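Local coordinates for protein lysine specific cysteine protease (PDB 3M1H) that cleaves proteins after lysine as a secreted cysteine protease and probable virulence factor, represented here by one of its calcium-binding cleaved adhesin domains, a beta jelly roll, at residues T82-A87 with L170-I175; Y92-Y97 with L120-V125. All coordinates share one frame; numbering follows the deposited sequence.

Contact 1. Residues T82-A87 with L170-I175; sequences TFWVCA and LDDVVI. With CA (calcium ion), chain F.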
ATOM      1  N   THR A  82       4.162  -9.031   7.924  1.00 13.48           N
ATOM      2  CA  THR A  82       2.766  -8.741   8.223  1.00 10.42           C
ATOM      3  C   THR A  82       2.505  -7.264   8.039  1.00 13.28           C
ATOM      4  O   THR A  82       3.396  -6.429   8.190  1.00 12.79           O
ATOM      5  CB  THR A  82       2.331  -9.134   9.660  1.00 14.73           C
ATOM      6  OG1 THR A  82       3.095  -8.392  10.612  1.00 16.64           O
ATOM      7  CG2 THR A  82       2.570 -10.609   9.926  1.00 14.11           C
ATOM      8  N   PHE A  83       1.275  -6.971   7.662  1.00 11.67           N
ATOM      9  CA  PHE A  83       0.843  -5.601   7.430  1.00 11.65           C
ATOM     10  C   PHE A  83      -0.661  -5.532   7.507  1.00 12.55           C
ATOM     11  O   PHE A  83      -1.350  -6.569   7.430  1.00 12.93           O
ATOM     12  CB  PHE A  83       1.374  -5.052   6.094  1.00  9.19           C
ATOM     13  CG  PHE A  83       0.852  -5.767   4.859  1.00  9.55           C
ATOM     14  CD1 PHE A  83      -0.299  -5.348   4.233  1.00 12.10           C
ATOM     15  CD2 PHE A  83       1.512  -6.885   4.371  1.00 13.13           C
ATOM     16  CE1 PHE A  83      -0.786  -6.008   3.092  1.00 16.00           C
ATOM     17  CE2 PHE A  83       1.029  -7.536   3.204  1.00 12.61           C
ATOM     18  CZ  PHE A  83      -0.107  -7.109   2.605  1.00 15.12           C
ATOM     19  N   TRP A  84      -1.171  -4.310   7.616  1.00 11.64           N
ATOM     20  CA  TRP A  84      -2.602  -4.069   7.642  1.00 13.30           C
ATOM     21  C   TRP A  84      -3.033  -3.239   6.434  1.00 12.10           C
ATOM     22  O   TRP A  84      -2.316  -2.294   6.019  1.00 11.83           O
ATOM     23  CB  TRP A  84      -2.998  -3.371   8.927  1.00 12.22           C
ATOM     24  CG  TRP A  84      -2.754  -4.179  10.178  1.00 13.41           C
ATOM     25  CD1 TRP A  84      -1.568  -4.383  10.818  1.00 14.42           C
ATOM     26  CD2 TRP A  84      -3.749  -4.860  10.936  1.00 14.68           C
ATOM     27  NE1 TRP A  84      -1.772  -5.169  11.946  1.00 16.01           N
ATOM     28  CE2 TRP A  84      -3.103  -5.457  12.040  1.00 14.31           C
ATOM     29  CE3 TRP A  84      -5.125  -5.018  10.788  1.00 12.60           C
ATOM     30  CZ2 TRP A  84      -3.807  -6.199  12.986  1.00 14.64           C
ATOM     31  CZ3 TRP A  84      -5.815  -5.773  11.722  1.00 16.94           C
ATOM     32  CH2 TRP A  84      -5.138  -6.348  12.810  1.00 14.01           C
ATOM     33  N   VAL A  85      -4.197  -3.586   5.884  1.00 13.30           N
ATOM     34  CA  VAL A  85      -4.702  -2.967   4.665  1.00 12.54           C
ATOM     35  C   VAL A  85      -6.176  -2.685   4.810  1.00 11.59           C
ATOM     36  O   VAL A  85      -6.891  -3.463   5.463  1.00 12.82           O
ATOM     37  CB  VAL A  85      -4.417  -3.832   3.425  1.00 15.21           C
ATOM     38  CG1 VAL A  85      -5.066  -5.221   3.523  1.00 14.59           C
ATOM     39  CG2 VAL A  85      -4.872  -3.149   2.146  1.00 16.10           C
ATOM     40  N   CYS A  86      -6.649  -1.563   4.263  1.00 11.91           N
ATOM     41  CA  CYS A  86      -8.077  -1.364   4.118  1.00 12.11           C
ATOM     42  C   CYS A  86      -8.389  -0.483   2.921  1.00 14.49           C
ATOM     43  O   CYS A  86      -7.516   0.249   2.418  1.00 13.20           O
ATOM     44  CB  CYS A  86      -8.691  -0.751   5.390  1.00 16.04           C
ATOM     45  SG  CYS A  86      -8.417   1.017   5.684  1.00 17.87           S
ATOM     46  N   ALA A  87      -9.651  -0.520   2.502  1.00 13.58           N
ATOM     47  CA  ALA A  87     -10.161   0.424   1.572  1.00 13.61           C
ATOM     48  C   ALA A  87     -10.535   1.695   2.295  1.00 12.78           C
ATOM     49  O   ALA A  87     -11.253   1.660   3.314  1.00 13.89           O
ATOM     50  CB  ALA A  87     -11.418  -0.188   0.856  1.00 15.02           C
ATOM     51  N   LEU A 170      -2.432   1.376   3.771  1.00 12.21           N
ATOM     52  CA  LEU A 170      -1.521   0.416   4.350  0.50 11.37           C
ATOM     53  C   LEU A 170      -1.006   0.983   5.679  1.00 11.20           C
ATOM     54  O   LEU A 170      -0.795   2.203   5.780  1.00 12.34           O
ATOM     55  CB  LEU A 170      -0.372   0.216   3.365  0.50 12.53           C
ATOM     56  CG  LEU A 170       0.841  -0.600   3.774  0.50 10.50           C
ATOM     57  CD1 LEU A 170       0.498  -2.076   3.969  0.50 11.53           C
ATOM     58  CD2 LEU A 170       1.968  -0.409   2.734  0.50 11.49           C
ATOM     59  N   ASP A 171      -0.799   0.116   6.659  1.00 11.00           N
ATOM     60  CA  ASP A 171      -0.225   0.571   7.949  1.00  8.65           C
ATOM     61  C   ASP A 171       0.447  -0.612   8.630  1.00 11.44           C
ATOM     62  O   ASP A 171       0.237  -1.783   8.296  1.00 11.34           O
ATOM     63  CB  ASP A 171      -1.325   1.205   8.799  1.00 10.54           C
ATOM     64  CG  ASP A 171      -0.804   2.231   9.869  1.00 10.60           C
ATOM     65  OD1 ASP A 171       0.404   2.414   9.969  1.00 12.42           O
ATOM     66  OD2 ASP A 171      -1.685   2.859  10.531  1.00 12.86           O
ATOM     67  N   ASP A 172       1.283  -0.291   9.624  1.00 12.20           N
ATOM     68  CA  ASP A 172       1.829  -1.285  10.551  1.00 12.26           C
ATOM     69  C   ASP A 172       2.514  -2.463   9.815  1.00 14.07           C
ATOM     70  O   ASP A 172       2.160  -3.631   9.980  1.00 13.57           O
ATOM     71  CB  ASP A 172       0.751  -1.722  11.536  1.00 13.44           C
ATOM     72  CG  ASP A 172       0.391  -0.640  12.544  1.00 17.82           C
ATOM     73  OD1 ASP A 172       1.262   0.209  12.849  1.00 15.60           O
ATOM     74  OD2 ASP A 172      -0.730  -0.667  13.071  1.00 22.20           O
ATOM     75  N   VAL A 173       3.504  -2.111   9.006  1.00 10.79           N
ATOM     76  CA  VAL A 173       4.320  -3.079   8.268  1.00 11.08           C
ATOM     77  C   VAL A 173       5.414  -3.605   9.180  1.00 16.31           C
ATOM     78  O   VAL A 173       6.237  -2.838   9.646  1.00 15.46           O
ATOM     79  CB  VAL A 173       4.939  -2.421   7.039  1.00 12.99           C
ATOM     80  CG1 VAL A 173       5.862  -3.409   6.296  1.00 16.27           C
ATOM     81  CG2 VAL A 173       3.859  -1.884   6.085  1.00 13.97           C
ATOM     82  N   VAL A 174       5.430  -4.909   9.414  1.00 13.22           N
ATOM     83  CA  VAL A 174       6.415  -5.554  10.289  1.00 15.52           C
ATOM     84  C   VAL A 174       7.064  -6.730   9.539  1.00 13.77           C
ATOM     85  O   VAL A 174       6.349  -7.519   8.916  1.00 15.58           O
ATOM     86  CB  VAL A 174       5.785  -6.075  11.586  1.00 16.48           C
ATOM     87  CG1 VAL A 174       6.857  -6.651  12.496  1.00 16.80           C
ATOM     88  CG2 VAL A 174       5.023  -4.944  12.337  1.00 17.73           C
ATOM     89  N   ILE A 175       8.393  -6.814   9.567  1.00 13.67           N
ATOM     90  CA  ILE A 175       9.155  -7.921   8.962  1.00 13.56           C
ATOM     91  C   ILE A 175      10.056  -8.492  10.048  1.00 16.05           C
ATOM     92  O   ILE A 175      10.803  -7.762  10.719  1.00 16.74           O
ATOM     93  CB  ILE A 175       9.981  -7.489   7.737  1.00 14.45           C
ATOM     94  CG1 ILE A 175       9.050  -6.928   6.646  1.00 16.79           C
ATOM     95  CG2 ILE A 175      10.834  -8.696   7.230  1.00 15.50           C
ATOM     96  CD1 ILE A 175       9.744  -6.456   5.399  1.00 15.47           C
TER
HETATM   97 CA    CA F2002      -0.017   4.271  11.599  1.00 12.51          CA
HETATM   98  O   HOH W   1       1.697  -6.105  11.200  1.00 16.06           O
HETATM   99  O   HOH W   2       6.170 -10.038  10.757  1.00 21.93           O
HETATM  100  O   HOH W   3       0.431   2.714  13.337  1.00 14.36           O

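Contact 2. Residues Y92-Y97 with L120-V125; sequences YASEHY and LTAKTV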
ATOM      1  N   TYR A  92     -16.543   1.883  -1.988  1.00 20.91           N
ATOM      2  CA  TYR A  92     -15.783   1.805  -3.230  1.00 20.49           C
ATOM      3  C   TYR A  92     -14.489   1.090  -2.876  1.00 19.40           C
ATOM      4  O   TYR A  92     -13.385   1.685  -2.908  1.00 18.40           O
ATOM      5  CB  TYR A  92     -15.469   3.177  -3.804  1.00 19.33           C
ATOM      6  CG  TYR A  92     -16.638   4.038  -4.151  1.00 22.95           C
ATOM      7  CD1 TYR A  92     -17.166   4.081  -5.428  1.00 27.59           C
ATOM      8  CD2 TYR A  92     -17.166   4.880  -3.192  1.00 28.26           C
ATOM      9  CE1 TYR A  92     -18.253   4.941  -5.720  1.00 28.65           C
ATOM     10  CE2 TYR A  92     -18.209   5.722  -3.461  1.00 30.98           C
ATOM     11  CZ  TYR A  92     -18.759   5.745  -4.717  1.00 27.67           C
ATOM     12  OH  TYR A  92     -19.803   6.614  -4.901  1.00 30.25           O
ATOM     13  N   ALA A  93     -14.624  -0.178  -2.507  1.00 18.23           N
ATOM     14  CA  ALA A  93     -13.557  -0.925  -1.830  1.00 18.23           C
ATOM     15  C   ALA A  93     -12.613  -1.695  -2.765  1.00 18.98           C
ATOM     16  O   ALA A  93     -11.581  -2.188  -2.314  1.00 17.89           O
ATOM     17  CB  ALA A  93     -14.150  -1.862  -0.795  1.00 18.66           C
ATOM     18  N   SER A  94     -12.932  -1.811  -4.062  1.00 19.88           N
ATOM     19  CA  SER A  94     -12.344  -2.856  -4.913  1.00 19.23           C
ATOM     20  C   SER A  94     -10.971  -2.484  -5.459  1.00 19.71           C
ATOM     21  O   SER A  94     -10.726  -2.563  -6.649  1.00 19.56           O
ATOM     22  CB  SER A  94     -13.283  -3.202  -6.091  1.00 18.21           C
ATOM     23  OG  SER A  94     -14.570  -3.501  -5.590  1.00 21.10           O
ATOM     24  N   GLU A  95     -10.062  -2.101  -4.566  1.00 18.79           N
ATOM     25  CA  GLU A  95      -8.705  -1.741  -4.972  1.00 17.45           C
ATOM     26  C   GLU A  95      -7.884  -2.997  -5.168  1.00 15.08           C
ATOM     27  O   GLU A  95      -8.025  -3.961  -4.433  1.00 15.99           O
ATOM     28  CB  GLU A  95      -8.055  -0.856  -3.908  1.00 15.90           C
ATOM     29  CG  GLU A  95      -8.820   0.396  -3.568  1.00 13.18           C
ATOM     30  CD  GLU A  95      -8.795   1.479  -4.620  1.00 15.62           C
ATOM     31  OE1 GLU A  95      -8.092   1.339  -5.632  1.00 20.64           O
ATOM     32  OE2 GLU A  95      -9.531   2.475  -4.428  1.00 22.90           O
ATOM     33  N   HIS A  96      -7.032  -2.969  -6.192  1.00 15.76           N
ATOM     34  CA  HIS A  96      -6.201  -4.074  -6.607  1.00 13.09           C
ATOM     35  C   HIS A  96      -4.754  -3.773  -6.220  1.00 14.41           C
ATOM     36  O   HIS A  96      -4.230  -2.718  -6.560  1.00 13.90           O
ATOM     37  CB  HIS A  96      -6.367  -4.247  -8.134  1.00 15.75           C
ATOM     38  CG  HIS A  96      -5.590  -5.365  -8.756  1.00 18.59           C
ATOM     39  ND1 HIS A  96      -5.228  -5.332 -10.089  1.00 25.91           N
ATOM     40  CD2 HIS A  96      -5.127  -6.540  -8.275  1.00 19.36           C
ATOM     41  CE1 HIS A  96      -4.545  -6.425 -10.384  1.00 25.55           C
ATOM     42  NE2 HIS A  96      -4.483  -7.184  -9.305  1.00 18.96           N
ATOM     43  N   TYR A  97      -4.142  -4.693  -5.493  1.00 13.75           N
ATOM     44  CA  TYR A  97      -2.749  -4.523  -5.085  1.00 13.73           C
ATOM     45  C   TYR A  97      -2.005  -5.837  -5.076  1.00 14.66           C
ATOM     46  O   TYR A  97      -2.617  -6.924  -5.095  1.00 15.26           O
ATOM     47  CB  TYR A  97      -2.642  -3.826  -3.723  1.00 14.64           C
ATOM     48  CG  TYR A  97      -2.889  -4.753  -2.558  1.00 14.29           C
ATOM     49  CD1 TYR A  97      -1.839  -5.243  -1.797  1.00 17.15           C
ATOM     50  CD2 TYR A  97      -4.181  -5.168  -2.233  1.00 15.36           C
ATOM     51  CE1 TYR A  97      -2.058  -6.096  -0.760  1.00 19.48           C
ATOM     52  CE2 TYR A  97      -4.423  -6.018  -1.185  1.00 15.38           C
ATOM     53  CZ  TYR A  97      -3.349  -6.485  -0.447  1.00 20.48           C
ATOM     54  OH  TYR A  97      -3.511  -7.336   0.621  1.00 22.78           O
ATOM     55  N   LEU A 120      -9.489  -6.098  -2.920  1.00 17.04           N
ATOM     56  CA  LEU A 120     -10.166  -6.034  -1.617  1.00 20.04           C
ATOM     57  C   LEU A 120     -11.629  -6.340  -1.783  1.00 20.47           C
ATOM     58  O   LEU A 120     -12.225  -5.904  -2.775  1.00 20.70           O
ATOM     59  CB  LEU A 120     -10.012  -4.657  -0.972  1.00 20.15           C
ATOM     60  CG  LEU A 120      -8.581  -4.236  -0.633  1.00 20.35           C
ATOM     61  CD1 LEU A 120      -8.615  -2.873   0.049  1.00 24.47           C
ATOM     62  CD2 LEU A 120      -7.865  -5.257   0.219  1.00 22.08           C
ATOM     63  N   THR A 121     -12.181  -7.098  -0.829  1.00 20.68           N
ATOM     64  CA  THR A 121     -13.585  -7.530  -0.889  1.00 25.14           C
ATOM     65  C   THR A 121     -14.563  -6.374  -0.665  1.00 24.02           C
ATOM     66  O   THR A 121     -14.422  -5.587   0.283  1.00 24.81           O
ATOM     67  CB  THR A 121     -13.887  -8.635   0.143  1.00 24.71           C
ATOM     68  OG1 THR A 121     -12.828  -9.605   0.165  1.00 25.53           O
ATOM     69  CG2 THR A 121     -15.210  -9.333  -0.185  1.00 25.40           C
ATOM     70  N   ALA A 122     -15.535  -6.233  -1.561  1.00 22.40           N
ATOM     71  CA  ALA A 122     -16.591  -5.242  -1.351  1.00 20.28           C
ATOM     72  C   ALA A 122     -17.673  -5.885  -0.458  1.00 21.55           C
ATOM     73  O   ALA A 122     -18.317  -6.850  -0.854  1.00 21.80           O
ATOM     74  CB  ALA A 122     -17.180  -4.804  -2.672  1.00 24.42           C
ATOM     75  N   LYS A 123     -17.827  -5.383   0.763  1.00 18.57           N
ATOM     76  CA  LYS A 123     -18.841  -5.877   1.685  1.00 21.32           C
ATOM     77  C   LYS A 123     -20.088  -5.020   1.605  1.00 20.60           C
ATOM     78  O   LYS A 123     -21.188  -5.475   1.942  1.00 20.99           O
ATOM     79  CB  LYS A 123     -18.299  -5.868   3.123  1.00 21.45           C
ATOM     80  CG  LYS A 123     -16.968  -6.612   3.273  1.00 27.37           C
ATOM     81  N   THR A 124     -19.895  -3.770   1.199  1.00 19.44           N
ATOM     82  CA  THR A 124     -20.955  -2.811   0.977  1.00 17.61           C
ATOM     83  C   THR A 124     -20.609  -2.001  -0.261  1.00 20.93           C
ATOM     84  O   THR A 124     -19.427  -1.893  -0.625  1.00 21.70           O
ATOM     85  CB  THR A 124     -21.162  -1.857   2.194  1.00 21.95           C
ATOM     86  OG1 THR A 124     -19.940  -1.151   2.466  1.00 24.19           O
ATOM     87  CG2 THR A 124     -21.535  -2.617   3.432  1.00 19.90           C
ATOM     88  N   VAL A 125     -21.632  -1.463  -0.917  1.00 19.04           N
ATOM     89  CA  VAL A 125     -21.484  -0.615  -2.104  1.00 17.10           C
ATOM     90  C   VAL A 125     -22.537   0.484  -2.060  1.00 23.11           C
ATOM     91  O   VAL A 125     -23.522   0.376  -1.319  1.00 21.74           O
ATOM     92  CB  VAL A 125     -21.696  -1.423  -3.405  1.00 19.86           C
ATOM     93  CG1 VAL A 125     -20.573  -2.424  -3.610  1.00 17.37           C
ATOM     94  CG2 VAL A 125     -23.081  -2.091  -3.379  1.00 22.82           C
TER
HETATM   95  O   HOH W   4     -17.206  -1.423  -2.332  1.00 23.80           O

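Contact 1. Residues T82-A87 with L170-I175
Thr82-Ala87 and Leu170-Ile175 run antiparallel, their axes 166° apart, with hydrogen-bonded pairs Thr82-Val174 and Trp84-Asp171 and a one-residue shift of register between them. Asp172 and Val173 fall opposite Phe83, a beta bulge; the same two residues form a G1 bulge against strand 4-8. Asp172 takes the left-handed backbone conformation, and its carbonyl O meets CA of Phe83 at 3.5 Å. Four backbone bonds close the ladder, the straightest from Val174 N to Thr82 O (2.8 Å, 176° at the hydrogen). On the Thr82 face, the threonine and Val174 lie side by side, OG1 beside CB, and a water links Thr82 OG1 (2.7 Å) to Asp172 O. Farther along, CB of Asp172 touches Trp84 CD1 at 3.6 Å, the indole and carboxylate planes nearly perpendicular. On the other face, Leu170, in one of its two conformers, packs CD1 against the Phe83 ring near CD1. Asp171, with CG anti to the backbone N (chi1 -156°), sends its carboxylate away from the partner strand to grip calcium through OD1 (2.5 Å) and OD2 (2.4 Å); Asp9, Glu11, Ser46 and Ile48 complete the protein ligands. The His44 ring stacks on Trp84, and its ND1 is hydrogen-bonded to Asp172 OD2. Strand 79-87 also pairs with 142-148, and strand 167-177 with 4-8 and 50-53, while Phe83 packs against strand 96-102 of the facing sheet.

Contact 2. Residues Y92-Y97 with L120-V125
Leu120 CG stands anti to its carbonyl carbon (chi1 -63°), and Tyr97 CG sits between backbone N and carbonyl carbon (chi1 79°); these torsions bring leucine CD2 to tyrosine CE2 at 3.8 Å, with the two side chains crossing at about a right angle. Leu120 carries most of the contact. Its CB presses on the carbonyl oxygen of Ala93 at 3.2 Å, and Leu120 CG lies near both that oxygen and Glu95 O, 3.9 Å from the latter. The backbone of the same leucine supplies the direct hydrogen bond across the segments, from Leu120 N to Glu95 O (3.0 Å, 164° at the hydrogen), the donor a little out of the carbonyl plane. Ala93 O in turn accepts Glu95 N at 2.7 Å, closing an inverse gamma turn centred on Ser94 that leads the chain into strand 96-102. In the jelly roll this strand pairs with the edge strand 116-119, and the Leu120-Glu95 bond carries their pairing just past the end of strand 116-119, where both segments are loop. Ala93 CB points toward Thr121 O, 3.9 Å away, and Ser94 OG brushes Ala122 CB. Farther out, a water takes the N-H of Ala93 and donates to Thr124 O (2.8 Å), bridging the loops. The Glu95 carboxylate turns away from Leu120 to His159, Ser54 and the backbone N of Phe166. Tyr97 OH bonds Glu118 on the edge strand, and its ring also packs on Phe83 and Val85 of strand 79-87 in the facing sheet.

Contact 1 joins two strands within one sheet by an antiparallel ladder with a bulge; contact 2 lies farther from the domain centre, at an end of the facing sheet, where one direct backbone bond and a water tie irregular segments. Exposed residues enter contact 2, whereas those touching in contact 1 are buried or partly so. Calcium and carboxylates mark the chemistry of 82-87 with 170-175; a leucine set against backbone carbonyls and one tyrosine ring carries 92-97 with 120-125. The two contacts touch where the end of strand 79-87 meets the loops: Ala87 CB touches Ala93 CA at 3.5 Å, and Leu120 CD1 lies against Ala87 N at 3.6 Å. Strands 79-87 and 96-102 are consecutive, so the chain passes directly between the sheets.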